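Local coordinates for protein calreticulin, putative (Trypanosoma cruzi, PDB 5HCF) that probably acts as an endoplasmic-reticulum chaperone, binding carbohydrate and peptide through a globular domain with a legume-lectin fold, at residues E27-K32 against G42-E47; F73-E78 against H146-H151; L81-G86 against W216-G221; P111-S116 against I137-D142. One frame throughout, in Å; residues are numbered along the deposited sequence. Where two conformers were deposited one is given.

Contact 1: residues E27-K32 against G42-E47; sequences EISAGK and GLRLTE
Glu27 meets Arg44 through both backbone and side chain. Its N donates to Arg44 O at 3.0 Å and its O accepts from Arg44 N at 2.8 Å, which defines an antiparallel hydrogen-bonded pair. CG stands between the backbone N and the carbonyl carbon (chi1 74°), and beyond it the chain runs extended beside that of Arg44, both pointing the same way. The resulting salt bridge, Glu27 OE2 to Arg44 NH1, is 2.8 Å long, but its hydrogen bond is weak, bent to 116° at the hydrogen. Glu27 CG also rests 3.8 Å from Thr46 CG2, while Thr46 OG1 donates to Lys25 O. Ile28 pairs with Leu43 without hydrogen bonds and turns to the other face of the sheet, where Ile28 CD1 and Leu43 CD2 touch loosely at 4.5 Å. Ile28 CA lies 3.3 Å from Gly42 O, a CA-H...O contact. Ser29 restores the hydrogen-bonded pattern with Gly42: its N binds Gly42 O, and Gly42 N returns to Ser29 O from above the carbonyl plane. Ser29 OG packs 3.3 Å from Arg44 CD and accepts from Gly31 N at 2.9 Å, an ST turn that leads the chain out of the strand. Strands 26-29 and 42-45 are thus joined at an edge of the larger sheet, strand 42-45 continuing the pairing to 223-230. The four backbone bonds, none below 140° at the hydrogen, set the register; the bent, partly exposed Glu27-Arg44 pair probably contributes mainly electrostatic attraction, offsetting two charges on a polar face backed by an apolar one.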
loop_
_atom_site.group_PDB
_atom_site.type_symbol
_atom_site.label_atom_id
_atom_site.label_comp_id
_atom_site.label_asym_id
_atom_site.label_seq_id
_atom_site.Cartn_x
_atom_site.Cartn_y
_atom_site.Cartn_z
ATOM N N GLU A 27 17.130 -6.843 -0.872
ATOM C CA GLU A 27 17.581 -7.763 -1.907
ATOM C C GLU A 27 16.396 -8.417 -2.606
ATOM O O GLU A 27 15.293 -8.465 -2.067
ATOM C CB GLU A 27 18.485 -8.840 -1.312
ATOM C CG GLU A 27 17.718 -9.868 -0.502
ATOM C CD GLU A 27 18.618 -10.874 0.170
ATOM O OE1 GLU A 27 19.818 -10.931 -0.180
ATOM O OE2 GLU A 27 18.117 -11.612 1.042
ATOM N N ILE A 28 16.633 -8.922 -3.810
ATOM C CA ILE A 28 15.645 -9.739 -4.493
ATOM C C ILE A 28 15.758 -11.164 -3.961
ATOM O O ILE A 28 16.836 -11.759 -3.994
ATOM C CB ILE A 28 15.849 -9.721 -6.023
ATOM C CG1 ILE A 28 15.704 -8.293 -6.568
ATOM C CG2 ILE A 28 14.891 -10.686 -6.705
ATOM C CD1 ILE A 28 14.374 -7.627 -6.252
ATOM N N SER A 29 14.650 -11.714 -3.477
ATOM C CA SER A 29 14.680 -13.020 -2.824
ATOM C C SER A 29 13.292 -13.635 -2.677
ATOM O O SER A 29 12.288 -12.923 -2.629
ATOM C CB SER A 29 15.336 -12.906 -1.448
ATOM O OG SER A 29 14.870 -13.928 -0.585
ATOM N N ALA A 30 13.252 -14.963 -2.606
ATOM C CA ALA A 30 12.003 -15.701 -2.449
ATOM C C ALA A 30 11.696 -16.058 -0.994
ATOM O O ALA A 30 10.636 -16.611 -0.703
ATOM C CB ALA A 30 12.031 -16.954 -3.303
ATOM N N GLY A 31 12.629 -15.777 -0.088
ATOM C CA GLY A 31 12.423 -16.048 1.327
ATOM C C GLY A 31 12.849 -17.442 1.759
ATOM O O GLY A 31 13.313 -18.230 0.936
ATOM N N LYS A 32 12.695 -17.751 3.048
ATOM C CA LYS A 32 13.023 -19.085 3.561
ATOM C C LYS A 32 12.153 -20.192 2.977
ATOM O O LYS A 32 12.635 -21.296 2.727
ATOM C CB LYS A 32 12.893 -19.145 5.083
ATOM C CG LYS A 32 13.785 -18.213 5.867
ATOM C CD LYS A 32 13.770 -18.631 7.329
ATOM C CE LYS A 32 12.340 -18.610 7.863
ATOM N NZ LYS A 32 12.263 -18.814 9.333
ATOM N N GLY A 42 10.903 -11.403 -4.831
ATOM C CA GLY A 42 10.417 -10.056 -4.600
ATOM C C GLY A 42 11.399 -9.221 -3.804
ATOM O O GLY A 42 12.527 -9.644 -3.553
ATOM N N LEU A 43 10.969 -8.026 -3.413
ATOM C CA LEU A 43 11.812 -7.114 -2.652
ATOM C C LEU A 43 11.809 -7.512 -1.183
ATOM O O LEU A 43 10.772 -7.475 -0.518
ATOM C CB LEU A 43 11.330 -5.673 -2.822
ATOM C CG LEU A 43 12.246 -4.539 -2.361
ATOM C CD1 LEU A 43 12.251 -4.427 -0.858
ATOM C CD2 LEU A 43 13.655 -4.748 -2.892
ATOM N N ARG A 44 12.971 -7.906 -0.681
ATOM C CA ARG A 44 13.072 -8.415 0.679
ATOM C C ARG A 44 13.901 -7.494 1.568
ATOM O O ARG A 44 15.036 -7.143 1.231
ATOM C CB ARG A 44 13.674 -9.822 0.671
ATOM C CG ARG A 44 13.866 -10.432 2.041
ATOM C CD ARG A 44 14.462 -11.829 1.932
ATOM N NE ARG A 44 14.721 -12.407 3.248
ATOM C CZ ARG A 44 15.817 -12.179 3.964
ATOM N NH1 ARG A 44 16.776 -11.395 3.488
ATOM N NH2 ARG A 44 15.957 -12.742 5.155
ATOM N N LEU A 45 13.325 -7.098 2.699
ATOM C CA LEU A 45 14.044 -6.297 3.677
ATOM C C LEU A 45 14.869 -7.234 4.554
ATOM O O LEU A 45 14.348 -8.214 5.081
ATOM C CB LEU A 45 13.075 -5.459 4.508
ATOM C CG LEU A 45 11.962 -4.776 3.713
ATOM C CD1 LEU A 45 11.344 -3.653 4.525
ATOM C CD2 LEU A 45 12.477 -4.256 2.378
ATOM N N THR A 46 16.156 -6.929 4.699
ATOM C CA THR A 46 17.124 -7.891 5.225
ATOM C C THR A 46 17.541 -7.680 6.676
ATOM O O THR A 46 17.883 -8.640 7.362
ATOM C CB THR A 46 18.406 -7.902 4.369
ATOM O OG1 THR A 46 19.027 -6.610 4.403
ATOM C CG2 THR A 46 18.077 -8.260 2.930
ATOM N N GLU A 47 17.532 -6.437 7.143
ATOM C CA GLU A 47 18.171 -6.120 8.413
ATOM C C GLU A 47 17.191 -5.727 9.513
ATOM O O GLU A 47 16.336 -4.859 9.327
ATOM C CB GLU A 47 19.192 -5.001 8.210
ATOM C CG GLU A 47 20.368 -5.388 7.321
ATOM C CD GLU A 47 21.427 -4.306 7.257
ATOM O OE1 GLU A 47 21.146 -3.230 6.684
ATOM O OE2 GLU A 47 22.536 -4.530 7.786
#

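Contact 2: residues F73-E78 against H146-H151; sequences FSVKHE and HVYTLH
Phe73 faces Tyr148 where strands 73-76 and 146-151 run antiparallel, their axes closing to 4.6 Å with 151° between their directions. Phe73-Tyr148 and Val75-His146 are hydrogen-bonded pairs. Between them, Ser74 and Val147 form a non-hydrogen-bonded pair whose CA atoms are 4.1 Å apart. The bond from Tyr148 N to Phe73 O is short, 2.8 Å, and almost straight. Two CA-H...O contacts supplement the four backbone bonds, the shorter from Ser74 CA to His146 O at 3.1 Å. On one face the Phe73 and Tyr148 rings lie 5.9 Å apart between centroids, their planes inclined at 32°, in an oblique pairing. Phe73 CG stands between its backbone N and carbonyl carbon (chi1 78°), and Phe73 CE1 reaches Tyr148 CB at 4.2 Å; Val75 CG2 approaches Tyr148 CE1 at the same distance. On this face the His146 imidazole is tied at both nitrogens, NE2 to Asp142 and ND1 to Asp163. On the reverse face Ser74 CB meets Val147 CG2 at 4.0 Å, while Ser74 OG bonds to Lys225 O on the next strand. Pro111 and Phe109 of the opposing sheet cover the aromatic face, an arrangement typical of the hydrophobic interior of a legume-lectin beta sandwich.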
loop_
_atom_site.group_PDB
_atom_site.type_symbol
_atom_site.label_atom_id
_atom_site.label_comp_id
_atom_site.label_asym_id
_atom_site.label_seq_id
_atom_site.Cartn_x
_atom_site.Cartn_y
_atom_site.Cartn_z
ATOM N N PHE A 73 -0.671 -4.394 -4.179
ATOM C CA PHE A 73 0.648 -4.947 -3.905
ATOM C C PHE A 73 0.519 -6.005 -2.823
ATOM O O PHE A 73 -0.496 -6.067 -2.129
ATOM C CB PHE A 73 1.631 -3.856 -3.478
ATOM C CG PHE A 73 1.472 -3.416 -2.046
ATOM C CD1 PHE A 73 0.473 -2.520 -1.687
ATOM C CD2 PHE A 73 2.327 -3.889 -1.059
ATOM C CE1 PHE A 73 0.326 -2.113 -0.372
ATOM C CE2 PHE A 73 2.185 -3.480 0.256
ATOM C CZ PHE A 73 1.185 -2.593 0.600
ATOM N N SER A 74 1.541 -6.843 -2.688
ATOM C CA SER A 74 1.537 -7.873 -1.657
ATOM C C SER A 74 2.736 -7.724 -0.726
ATOM O O SER A 74 3.805 -7.282 -1.145
ATOM C CB SER A 74 1.529 -9.267 -2.287
ATOM O OG SER A 74 2.680 -9.467 -3.090
ATOM N N VAL A 75 2.542 -8.083 0.540
ATOM C CA VAL A 75 3.644 -8.191 1.495
ATOM C C VAL A 75 3.594 -9.548 2.174
ATOM O O VAL A 75 2.520 -10.027 2.537
ATOM C CB VAL A 75 3.592 -7.110 2.582
ATOM C CG1 VAL A 75 4.991 -6.827 3.108
ATOM C CG2 VAL A 75 2.960 -5.860 2.044
ATOM N N LYS A 76 4.756 -10.159 2.361
ATOM C CA LYS A 76 4.829 -11.419 3.082
ATOM C C LYS A 76 5.696 -11.242 4.319
ATOM O O LYS A 76 6.891 -10.980 4.210
ATOM C CB LYS A 76 5.384 -12.530 2.190
ATOM C CG LYS A 76 5.452 -13.888 2.874
ATOM C CD LYS A 76 6.351 -14.869 2.131
ATOM C CE LYS A 76 6.120 -16.290 2.619
ATOM N NZ LYS A 76 7.294 -17.160 2.363
ATOM N N HIS A 77 5.080 -11.354 5.490
ATOM C CA HIS A 77 5.804 -11.270 6.754
ATOM C C HIS A 77 6.087 -12.666 7.304
ATOM O O HIS A 77 5.452 -13.095 8.268
ATOM C CB HIS A 77 5.007 -10.468 7.784
ATOM C CG HIS A 77 4.725 -9.056 7.371
ATOM N ND1 HIS A 77 5.712 -8.179 6.994
ATOM C CD2 HIS A 77 3.555 -8.377 7.288
ATOM C CE1 HIS A 77 5.166 -7.009 6.693
ATOM N NE2 HIS A 77 3.862 -7.106 6.862
ATOM N N GLU A 78 7.040 -13.365 6.696
ATOM C CA GLU A 78 7.347 -14.747 7.068
ATOM C C GLU A 78 8.210 -14.849 8.325
ATOM O O GLU A 78 8.404 -15.937 8.870
ATOM C CB GLU A 78 8.047 -15.462 5.905
ATOM C CG GLU A 78 9.257 -14.718 5.352
ATOM C CD GLU A 78 10.178 -15.609 4.530
ATOM O OE1 GLU A 78 9.668 -16.471 3.782
ATOM O OE2 GLU A 78 11.413 -15.442 4.625
ATOM N N HIS A 146 0.021 -11.843 1.649
ATOM C CA HIS A 146 -1.280 -11.196 1.563
ATOM C C HIS A 146 -1.241 -10.026 0.592
ATOM O O HIS A 146 -0.218 -9.352 0.454
ATOM C CB HIS A 146 -1.748 -10.737 2.943
ATOM C CG HIS A 146 -1.921 -11.861 3.914
ATOM N ND1 HIS A 146 -3.000 -12.718 3.873
ATOM C CD2 HIS A 146 -1.154 -12.270 4.951
ATOM C CE1 HIS A 146 -2.886 -13.611 4.840
ATOM N NE2 HIS A 146 -1.776 -13.360 5.510
ATOM N N VAL A 147 -2.361 -9.801 -0.087
ATOM C CA VAL A 147 -2.451 -8.770 -1.115
ATOM C C VAL A 147 -3.384 -7.644 -0.685
ATOM O O VAL A 147 -4.476 -7.888 -0.172
ATOM C CB VAL A 147 -2.956 -9.355 -2.450
ATOM C CG1 VAL A 147 -2.891 -8.305 -3.559
ATOM C CG2 VAL A 147 -2.155 -10.595 -2.824
ATOM N N TYR A 148 -2.955 -6.407 -0.908
ATOM C CA TYR A 148 -3.758 -5.251 -0.536
ATOM C C TYR A 148 -4.075 -4.424 -1.770
ATOM O O TYR A 148 -3.179 -3.919 -2.443
ATOM C CB TYR A 148 -3.035 -4.414 0.520
ATOM C CG TYR A 148 -2.635 -5.234 1.727
ATOM C CD1 TYR A 148 -1.465 -5.985 1.723
ATOM C CD2 TYR A 148 -3.436 -5.275 2.864
ATOM C CE1 TYR A 148 -1.099 -6.741 2.818
ATOM C CE2 TYR A 148 -3.078 -6.026 3.962
ATOM C CZ TYR A 148 -1.910 -6.760 3.934
ATOM O OH TYR A 148 -1.545 -7.513 5.025
ATOM N N THR A 149 -5.365 -4.300 -2.064
ATOM C CA THR A 149 -5.818 -3.634 -3.278
ATOM C C THR A 149 -6.805 -2.526 -2.948
ATOM O O THR A 149 -7.715 -2.715 -2.142
ATOM C CB THR A 149 -6.488 -4.629 -4.253
ATOM O OG1 THR A 149 -5.607 -5.732 -4.505
ATOM C CG2 THR A 149 -6.822 -3.944 -5.562
ATOM N N LEU A 150 -6.617 -1.367 -3.571
ATOM C CA LEU A 150 -7.478 -0.215 -3.329
ATOM C C LEU A 150 -8.055 0.324 -4.626
ATOM O O LEU A 150 -7.324 0.602 -5.578
ATOM C CB LEU A 150 -6.714 0.901 -2.614
ATOM C CG LEU A 150 -7.549 2.148 -2.314
ATOM C CD1 LEU A 150 -8.759 1.778 -1.472
ATOM C CD2 LEU A 150 -6.730 3.223 -1.637
ATOM N N HIS A 151 -9.374 0.464 -4.656
ATOM C CA HIS A 151 -10.051 1.100 -5.771
ATOM C C HIS A 151 -10.591 2.453 -5.343
ATOM O O HIS A 151 -11.462 2.531 -4.473
ATOM C CB HIS A 151 -11.187 0.222 -6.295
ATOM C CG HIS A 151 -11.940 0.829 -7.439
ATOM N ND1 HIS A 151 -13.231 0.453 -7.765
ATOM C CD2 HIS A 151 -11.598 1.788 -8.330
ATOM C CE1 HIS A 151 -13.641 1.149 -8.806
ATOM N NE2 HIS A 151 -12.669 1.967 -9.172
#

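Contact 3: residues L81-G86 against W216-G221; sequences LKCGGG and WQVESG
Glu219 reaches Lys82 and Cys83 because its side chain folds at chi2 (80°), swinging CD out of an extended course and bringing OE1 within reach of two successive backbone N-H groups. OE1 accepts from both, Cys83 N at 2.8 Å and Lys82 N at 2.9 Å. The Cys83 bond is nearly straight (176°) and arrives on the syn side close to the carboxylate plane, whereas Lys82 N comes from well above that plane. Two donors on one oxygen probably restrict the rotation of the carboxylate and would help to stabilise its negative charge. In Cys83, SG lies anti to the backbone N (chi1 -175°), which directs it to the edge of the Trp216 ring, 4.2 Å from NE1, a sulfur-aromatic contact; its disulfide partner is Cys114. Strands 83-91 and 208-217 are antiparallel neighbours in the seven-stranded sheet of the lectin-like sandwich. In related calreticulins the equivalent disulfide borders the carbohydrate site, and a bound acetic acid molecule close to Trp216 is consistent with a surface pocket here, though it probably came from the crystallisation liquor. Val218 N donates to Cys83 O, and Gly85 N to Trp216 O, each at 2.9 Å. Between these bonds Gly84 and Gln217 form a single bridge, with 4.0 Å between their CA atoms; Gln217 CG lies alongside the bare CA of Gly84. Val218 CG2 packs against Cys83 CB at 3.6 Å. Further along, Leu81 CD1 packs 3.3 Å from Glu219 O, the carbonyl that accepts from Gln79 NE2.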
loop_
_atom_site.group_PDB
_atom_site.type_symbol
_atom_site.label_atom_id
_atom_site.label_comp_id
_atom_site.label_asym_id
_atom_site.label_seq_id
_atom_site.Cartn_x
_atom_site.Cartn_y
_atom_site.Cartn_z
ATOM N N LEU A 81 6.562 -11.257 12.471
ATOM C CA LEU A 81 6.635 -9.832 12.701
ATOM C C LEU A 81 5.924 -9.492 14.004
ATOM O O LEU A 81 4.824 -9.976 14.257
ATOM C CB LEU A 81 6.010 -9.078 11.522
ATOM C CG LEU A 81 6.048 -7.550 11.526
ATOM C CD1 LEU A 81 7.478 -7.049 11.442
ATOM C CD2 LEU A 81 5.222 -7.007 10.377
ATOM N N LYS A 82 6.578 -8.695 14.844
ATOM C CA LYS A 82 5.943 -8.153 16.044
ATOM C C LYS A 82 5.777 -6.644 15.905
ATOM O O LYS A 82 4.721 -6.103 16.224
ATOM C CB LYS A 82 6.736 -8.491 17.311
ATOM C CG LYS A 82 6.812 -9.976 17.605
ATOM C CD LYS A 82 5.410 -10.505 17.881
ATOM C CE LYS A 82 5.405 -11.965 18.284
ATOM N NZ LYS A 82 5.178 -12.084 19.753
ATOM N N CYS A 83 6.809 -5.971 15.408
ATOM C CA CYS A 83 6.705 -4.549 15.102
ATOM C C CYS A 83 7.363 -4.256 13.756
ATOM O O CYS A 83 8.568 -4.455 13.586
ATOM C CB CYS A 83 7.337 -3.692 16.208
ATOM S SG CYS A 83 7.131 -1.893 15.970
ATOM N N GLY A 84 6.562 -3.811 12.794
ATOM C CA GLY A 84 7.090 -3.380 11.512
ATOM C C GLY A 84 6.031 -3.035 10.484
ATOM O O GLY A 84 4.912 -3.541 10.529
ATOM N N GLY A 85 6.393 -2.182 9.534
ATOM C CA GLY A 85 5.462 -1.750 8.510
ATOM C C GLY A 85 5.586 -2.560 7.234
ATOM O O GLY A 85 6.628 -3.158 6.962
ATOM N N GLY A 86 4.516 -2.575 6.446
ATOM C CA GLY A 86 4.518 -3.251 5.161
ATOM C C GLY A 86 3.652 -2.494 4.174
ATOM O O GLY A 86 2.992 -3.085 3.319
ATOM N N TRP A 216 9.542 1.188 8.915
ATOM C CA TRP A 216 10.415 0.778 10.005
ATOM C C TRP A 216 10.123 -0.674 10.354
ATOM O O TRP A 216 8.964 -1.075 10.428
ATOM C CB TRP A 216 10.217 1.681 11.229
ATOM C CG TRP A 216 10.628 1.055 12.535
ATOM C CD1 TRP A 216 9.822 0.401 13.424
ATOM C CD2 TRP A 216 11.947 1.019 13.093
ATOM N NE1 TRP A 216 10.555 -0.034 14.500
ATOM C CE2 TRP A 216 11.864 0.331 14.322
ATOM C CE3 TRP A 216 13.191 1.503 12.673
ATOM C CZ2 TRP A 216 12.975 0.116 15.134
ATOM C CZ3 TRP A 216 14.292 1.289 13.481
ATOM C CH2 TRP A 216 14.177 0.601 14.697
ATOM N N GLN A 217 11.177 -1.465 10.547
ATOM C CA GLN A 217 11.017 -2.863 10.937
ATOM C C GLN A 217 11.950 -3.266 12.070
ATOM O O GLN A 217 13.165 -3.087 11.981
ATOM C CB GLN A 217 11.246 -3.806 9.752
ATOM C CG GLN A 217 10.056 -3.970 8.823
ATOM C CD GLN A 217 10.199 -5.189 7.930
ATOM O OE1 GLN A 217 11.068 -5.246 7.069
ATOM N NE2 GLN A 217 9.356 -6.184 8.153
ATOM N N VAL A 218 11.366 -3.813 13.135
ATOM C CA VAL A 218 12.142 -4.421 14.207
ATOM C C VAL A 218 12.592 -5.808 13.766
ATOM O O VAL A 218 13.788 -6.077 13.655
ATOM C CB VAL A 218 11.348 -4.542 15.516
ATOM C CG1 VAL A 218 12.192 -5.251 16.569
ATOM C CG2 VAL A 218 10.909 -3.167 16.010
ATOM N N GLU A 219 11.624 -6.690 13.529
ATOM C CA GLU A 219 11.904 -8.006 12.960
ATOM C C GLU A 219 11.772 -7.931 11.443
ATOM O O GLU A 219 10.661 -7.847 10.913
ATOM C CB GLU A 219 10.958 -9.069 13.527
ATOM C CG GLU A 219 10.904 -9.122 15.057
ATOM C CD GLU A 219 10.007 -8.042 15.671
ATOM O OE1 GLU A 219 9.199 -7.428 14.940
ATOM O OE2 GLU A 219 10.110 -7.808 16.893
ATOM N N SER A 220 12.904 -7.943 10.746
ATOM C CA SER A 220 12.894 -7.780 9.297
ATOM C C SER A 220 12.671 -9.108 8.577
ATOM O O SER A 220 12.511 -10.147 9.214
ATOM C CB SER A 220 14.197 -7.129 8.828
ATOM O OG SER A 220 14.085 -6.679 7.489
ATOM N N GLY A 221 12.656 -9.060 7.247
ATOM C CA GLY A 221 12.469 -10.252 6.441
ATOM C C GLY A 221 11.258 -10.187 5.525
ATOM O O GLY A 221 10.958 -11.151 4.825
#

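Contact 4: residues P111-S116 against I137-D142; sequences PDRCGS and IRFPED
Pro111 sets CB almost squarely above the centre of the Phe139 ring, 3.5 Å from the centroid and 15° off the normal, a close CH-pi contact between a strand and an irregular loop. Phe139 CG stands between its backbone N and carbonyl carbon (chi1 71°). The ring turns one face to Pro111 and its edge to Asp112 and Arg113. There Asp112 O lies in the ring plane, 3.5 Å from Phe139 CE1, and Arg113 CB touches Phe139 CZ at 3.6 Å. At the solvent-facing end Arg138, extended from CG to NE, delivers NH2 to Ser116 O in a 2.6 Å hydrogen bond. Arg113, bent at chi2 and chi3, crosses Glu141 obliquely, and the carboxylate stacks offset on one face of the guanidinium, planes 19° apart. Arg113 NH1 and Glu141 OE2 are 3.6 Å apart, a salt bridge by charge alone, OE2 lying well out of the guanidinium plane; with two Arg113 conformers modelled, this detail is doubtful. Glu141 OE1 is hydrogen-bonded to Asn118 ND2, and Asn118 OD1 receives Phe139 N, so one asparagine of strand 117-126 holds the loop at two points. Tyr148 of the opposing sheet packs on both Pro111 and Phe139. The chemistry implies a graded junction: ring packing seats the loop on strand 107-114 at the buried end, the Arg138-Ser116 bond ties its exposed end, and the stacked Arg113-Glu141 charges probably add attraction with little directional demand.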
loop_
_atom_site.group_PDB
_atom_site.type_symbol
_atom_site.label_atom_id
_atom_site.label_comp_id
_atom_site.label_asym_id
_atom_site.label_seq_id
_atom_site.Cartn_x
_atom_site.Cartn_y
_atom_site.Cartn_z
ATOM N N PRO A 111 -0.364 -2.746 5.246
ATOM C CA PRO A 111 -0.405 -3.250 6.624
ATOM C C PRO A 111 0.655 -2.622 7.522
ATOM O O PRO A 111 1.751 -2.307 7.059
ATOM C CB PRO A 111 -0.153 -4.751 6.450
ATOM C CG PRO A 111 0.667 -4.838 5.209
ATOM C CD PRO A 111 0.101 -3.779 4.302
ATOM N N ASP A 112 0.324 -2.454 8.799
ATOM C CA ASP A 112 1.265 -1.912 9.775
ATOM C C ASP A 112 0.955 -2.518 11.135
ATOM O O ASP A 112 -0.198 -2.586 11.545
ATOM C CB ASP A 112 1.191 -0.382 9.828
ATOM C CG ASP A 112 2.295 0.229 10.679
ATOM O OD1 ASP A 112 3.277 -0.478 11.001
ATOM O OD2 ASP A 112 2.185 1.423 11.023
ATOM N N ARG A 113 1.988 -2.987 11.823
ATOM C CA ARG A 113 1.796 -3.625 13.118
ATOM C C ARG A 113 2.958 -3.370 14.076
ATOM O O ARG A 113 4.127 -3.326 13.671
ATOM C CB ARG A 113 1.601 -5.133 12.923
ATOM C CG ARG A 113 1.559 -5.948 14.208
ATOM C CD ARG A 113 2.646 -7.014 14.215
ATOM N NE ARG A 113 2.366 -8.106 13.282
ATOM C CZ ARG A 113 2.009 -9.336 13.645
ATOM N NH1 ARG A 113 1.885 -9.647 14.931
ATOM N NH2 ARG A 113 1.782 -10.263 12.720
ATOM N N CYS A 114 2.621 -3.207 15.351
ATOM C CA CYS A 114 3.608 -3.033 16.405
ATOM C C CYS A 114 2.961 -3.402 17.737
ATOM O O CYS A 114 2.125 -2.662 18.256
ATOM C CB CYS A 114 4.135 -1.598 16.427
ATOM S SG CYS A 114 5.683 -1.383 17.324
ATOM N N GLY A 115 3.348 -4.546 18.289
ATOM C CA GLY A 115 2.723 -5.051 19.496
ATOM C C GLY A 115 1.298 -5.492 19.229
ATOM O O GLY A 115 1.019 -6.149 18.226
ATOM N N SER A 116 0.389 -5.123 20.124
ATOM C CA SER A 116 -1.019 -5.489 19.983
ATOM C C SER A 116 -1.735 -4.539 19.028
ATOM O O SER A 116 -2.941 -4.637 18.810
ATOM C CB SER A 116 -1.705 -5.509 21.346
ATOM O OG SER A 116 -1.584 -4.248 21.978
ATOM N N ILE A 137 -9.262 -1.914 9.963
ATOM C CA ILE A 137 -9.217 -3.333 9.622
ATOM C C ILE A 137 -7.851 -3.937 9.936
ATOM O O ILE A 137 -6.826 -3.474 9.434
ATOM C CB ILE A 137 -9.537 -3.578 8.137
ATOM C CG1 ILE A 137 -11.050 -3.594 7.910
ATOM C CG2 ILE A 137 -8.945 -4.901 7.680
ATOM C CD1 ILE A 137 -11.709 -2.255 8.084
ATOM N N ARG A 138 -7.839 -4.968 10.775
ATOM C CA ARG A 138 -6.604 -5.685 11.082
ATOM C C ARG A 138 -6.239 -6.636 9.944
ATOM O O ARG A 138 -7.111 -7.268 9.344
ATOM C CB ARG A 138 -6.736 -6.459 12.396
ATOM C CG ARG A 138 -6.861 -5.584 13.628
ATOM C CD ARG A 138 -6.896 -6.442 14.885
ATOM N NE ARG A 138 -6.605 -5.673 16.091
ATOM C CZ ARG A 138 -5.487 -5.792 16.802
ATOM N NH1 ARG A 138 -4.552 -6.659 16.433
ATOM N NH2 ARG A 138 -5.306 -5.046 17.886
ATOM N N PHE A 139 -4.949 -6.731 9.642
ATOM C CA PHE A 139 -4.492 -7.648 8.604
ATOM C C PHE A 139 -4.063 -8.953 9.251
ATOM O O PHE A 139 -3.715 -8.970 10.430
ATOM C CB PHE A 139 -3.355 -7.031 7.779
ATOM C CG PHE A 139 -2.053 -6.910 8.521
ATOM C CD1 PHE A 139 -1.776 -5.784 9.286
ATOM C CD2 PHE A 139 -1.100 -7.916 8.444
ATOM C CE1 PHE A 139 -0.577 -5.668 9.965
ATOM C CE2 PHE A 139 0.096 -7.810 9.118
ATOM C CZ PHE A 139 0.362 -6.682 9.879
ATOM N N PRO A 140 -4.091 -10.052 8.479
ATOM C CA PRO A 140 -3.821 -11.386 9.025
ATOM C C PRO A 140 -2.401 -11.502 9.563
ATOM O O PRO A 140 -1.445 -11.103 8.901
ATOM C CB PRO A 140 -4.038 -12.321 7.829
ATOM C CG PRO A 140 -4.727 -11.501 6.781
ATOM C CD PRO A 140 -4.381 -10.077 7.037
ATOM N N GLU A 141 -2.277 -12.040 10.770
ATOM C CA GLU A 141 -0.985 -12.129 11.428
ATOM C C GLU A 141 -0.423 -13.528 11.277
ATOM O O GLU A 141 -0.471 -14.334 12.203
ATOM C CB GLU A 141 -1.110 -11.742 12.903
ATOM C CG GLU A 141 -1.360 -10.260 13.099
ATOM C CD GLU A 141 -1.483 -9.865 14.550
ATOM O OE1 GLU A 141 -1.572 -8.642 14.818
ATOM O OE2 GLU A 141 -1.485 -10.770 15.419
ATOM N N ASP A 142 0.117 -13.798 10.096
ATOM C CA ASP A 142 0.723 -15.087 9.800
ATOM C C ASP A 142 1.895 -14.876 8.849
ATOM O O ASP A 142 2.221 -13.736 8.502
ATOM C CB ASP A 142 -0.309 -16.053 9.207
ATOM C CG ASP A 142 -0.980 -15.511 7.952
ATOM O OD1 ASP A 142 -0.339 -14.741 7.206
ATOM O OD2 ASP A 142 -2.161 -15.850 7.712
#

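In the fold
Contact 2 is wholly buried near the middle of the chain; contacts 1, 3 and 4 lie farther out and are partly exposed. Contacts 1 and 2 belong to the eight-stranded sheet, linked by the probable hydrogen bond from Lys32 N to Glu78 OE2. Contact 3 lies in the seven-stranded sheet and contact 4 fastens a loop to the strand next to it, the two being covalently joined by the Cys83-Cys114 disulfide. Contacts 2 and 4 meet across the sandwich. Chemistry follows place: regular backbone pairing with aromatic and aliphatic cover in contact 2, a charged pair in contact 1, a twice-bonded carboxylate in contact 3, and mixed ring and charge contacts in contact 4.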